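Local coordinates for protein RNA-directed RNA polymerase (Infectious pancreatic necrosis virus, PDB 3ZED) that polymerises RNA on an RNA template as the viral polymerase VP1, and is probably found both free and covalently attached to the genomic RNA, at residues R519-L524 against V556-L561. Residues are numbered along the deposited sequence; the frame is centred on the assembly and turned at random.
Sequences RELKNL and VELDLL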
loop_
_atom_site.group_PDB
_atom_site.type_symbol
_atom_site.label_atom_id
_atom_site.label_comp_id
_atom_site.label_asym_id
_atom_site.label_seq_id
_atom_site.Cartn_x
_atom_site.Cartn_y
_atom_site.Cartn_z
ATOM N N ARG B 519 15.912 -13.264 3.324
ATOM C CA ARG B 519 15.813 -14.696 3.573
ATOM C C ARG B 519 16.450 -15.478 2.462
ATOM O O ARG B 519 16.309 -15.138 1.292
ATOM C CB ARG B 519 14.331 -15.096 3.708
ATOM C CG ARG B 519 14.107 -16.482 4.277
ATOM C CD ARG B 519 12.726 -16.605 4.871
ATOM N NE ARG B 519 12.511 -15.689 5.988
ATOM C CZ ARG B 519 11.732 -15.963 7.018
ATOM N NH1 ARG B 519 11.105 -17.119 7.086
ATOM N NH2 ARG B 519 11.574 -15.077 7.992
ATOM N N GLU B 520 17.131 -16.544 2.838
ATOM C CA GLU B 520 17.759 -17.487 1.944
ATOM C C GLU B 520 17.346 -18.873 2.420
ATOM O O GLU B 520 17.642 -19.271 3.552
ATOM C CB GLU B 520 19.282 -17.294 1.922
ATOM C CG GLU B 520 20.001 -18.272 1.008
ATOM C CD GLU B 520 21.513 -18.273 1.093
ATOM O OE1 GLU B 520 22.048 -18.137 2.217
ATOM O OE2 GLU B 520 22.161 -18.468 0.039
ATOM N N LEU B 521 16.596 -19.570 1.581
ATOM C CA LEU B 521 16.104 -20.910 1.891
ATOM C C LEU B 521 16.857 -21.873 0.979
ATOM O O LEU B 521 16.490 -22.058 -0.180
ATOM C CB LEU B 521 14.563 -20.954 1.696
ATOM C CG LEU B 521 13.818 -22.180 2.146
ATOM C CD1 LEU B 521 14.079 -22.457 3.611
ATOM C CD2 LEU B 521 12.317 -22.003 1.928
ATOM N N LYS B 522 17.967 -22.413 1.491
ATOM C CA LYS B 522 18.861 -23.328 0.774
ATOM C C LYS B 522 18.268 -24.733 0.653
ATOM O O LYS B 522 17.422 -25.123 1.467
ATOM C CB LYS B 522 20.226 -23.401 1.475
ATOM C CG LYS B 522 21.127 -22.217 1.171
ATOM C CD LYS B 522 22.441 -22.296 1.932
ATOM C CE LYS B 522 23.438 -21.271 1.441
ATOM N NZ LYS B 522 24.524 -21.017 2.433
ATOM N N ASN B 523 18.751 -25.503 -0.355
ATOM C CA ASN B 523 18.356 -26.886 -0.650
ATOM C C ASN B 523 16.832 -26.967 -0.697
ATOM O O ASN B 523 16.203 -27.680 0.086
ATOM C CB ASN B 523 18.962 -27.880 0.392
ATOM C CG ASN B 523 20.451 -27.726 0.630
ATOM O OD1 ASN B 523 21.269 -27.896 -0.274
ATOM N ND2 ASN B 523 20.835 -27.401 1.856
ATOM N N LEU B 524 16.244 -26.148 -1.578
ATOM C CA LEU B 524 14.793 -25.987 -1.726
ATOM C C LEU B 524 14.108 -27.288 -2.130
ATOM O O LEU B 524 13.130 -27.633 -1.488
ATOM C CB LEU B 524 14.465 -24.850 -2.713
ATOM C CG LEU B 524 12.980 -24.438 -2.835
ATOM C CD1 LEU B 524 12.347 -24.134 -1.463
ATOM C CD2 LEU B 524 12.808 -23.274 -3.817
ATOM N N VAL B 556 7.864 -25.074 4.713
ATOM C CA VAL B 556 8.615 -24.458 3.620
ATOM C C VAL B 556 8.497 -22.969 3.953
ATOM O O VAL B 556 7.428 -22.385 3.770
ATOM C CB VAL B 556 8.133 -24.848 2.195
ATOM C CG1 VAL B 556 9.083 -24.287 1.131
ATOM C CG2 VAL B 556 8.022 -26.357 2.042
ATOM N N GLU B 557 9.538 -22.396 4.580
ATOM C CA GLU B 557 9.503 -21.030 5.118
ATOM C C GLU B 557 9.777 -19.969 4.048
ATOM O O GLU B 557 10.752 -19.236 4.106
ATOM C CB GLU B 557 10.452 -20.895 6.317
ATOM C CG GLU B 557 10.121 -21.854 7.449
ATOM C CD GLU B 557 10.749 -21.436 8.762
ATOM O OE1 GLU B 557 10.140 -20.609 9.482
ATOM O OE2 GLU B 557 11.887 -21.881 9.035
ATOM N N LEU B 558 8.851 -19.871 3.082
ATOM C CA LEU B 558 8.951 -18.962 1.960
ATOM C C LEU B 558 8.881 -17.512 2.384
ATOM O O LEU B 558 9.458 -16.659 1.702
ATOM C CB LEU B 558 7.813 -19.232 0.967
ATOM C CG LEU B 558 7.713 -20.599 0.314
ATOM C CD1 LEU B 558 6.439 -20.681 -0.519
ATOM C CD2 LEU B 558 8.970 -20.909 -0.537
ATOM N N ASP B 559 8.141 -17.231 3.489
ATOM C CA ASP B 559 7.798 -15.899 3.973
ATOM C C ASP B 559 7.169 -15.124 2.798
ATOM O O ASP B 559 7.481 -13.962 2.558
ATOM C CB ASP B 559 8.986 -15.164 4.629
ATOM C CG ASP B 559 8.606 -13.870 5.345
ATOM O OD1 ASP B 559 7.446 -13.759 5.804
ATOM O OD2 ASP B 559 9.444 -12.946 5.384
ATOM N N LEU B 560 6.315 -15.823 2.024
ATOM C CA LEU B 560 5.631 -15.262 0.873
ATOM C C LEU B 560 4.549 -14.351 1.392
ATOM O O LEU B 560 3.510 -14.825 1.841
ATOM C CB LEU B 560 5.063 -16.391 -0.007
ATOM C CG LEU B 560 4.381 -15.947 -1.321
ATOM C CD1 LEU B 560 5.417 -15.554 -2.377
ATOM C CD2 LEU B 560 3.512 -17.042 -1.851
ATOM N N LEU B 561 4.836 -13.034 1.419
ATOM C CA LEU B 561 3.922 -12.018 1.962
ATOM C C LEU B 561 3.518 -12.388 3.415
ATOM O O LEU B 561 2.383 -12.165 3.823
ATOM C CB LEU B 561 2.680 -11.782 1.053
ATOM C CG LEU B 561 2.957 -11.554 -0.451
ATOM C CD1 LEU B 561 1.683 -11.282 -1.209
ATOM C CD2 LEU B 561 3.938 -10.418 -0.669
#
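Leu521 carries the apolar centre: with CG anti to the backbone N (chi1 -171°), its isobutyl group extends to the other strand, where the CD2 methyl meets Val556 CG1 at 4.0 Å and Leu558 CD2 at 4.3 Å, and rests against the backbone between Glu557 and Leu558. Val556 CG1 also receives CD1 of Leu524, from the first turn of helix 524-533, at 4.2 Å; these two side chains cross at about a right angle. Leu558 packs on helix 364-377, and Leu524 touches both that helix and strand 389-394.

At the polar edge, Arg519 reaches across strand 556-560. Its CD lies 3.4 Å from Glu557 O, and the chain then bends at chi3 (-62°), beyond which the guanidinium spreads over Asp559, whose CB sits 3.6 Å above the centre of one face. Glu557 CB approaches the rim in plane, 3.9 Å from NH1. The ion pair from Arg519 NH2 to Asp559 OD2 is long, 4.0 Å, with the oxygen well out of the guanidinium plane, whereas Glu579 forms a salt bridge with NH1.

Strands 515-521 and 556-560, edge strands of separate antiparallel sheets in the RdRp catalytic region, run roughly antiparallel with no hydrogen bond between these segments. Away from the GTP and potassium sites, side chains of the first pack on side chains and main chain of the other, and the acidic groups around Arg519 probably stabilise its positive charge electrostatically, without a directed N-H bond to Asp559.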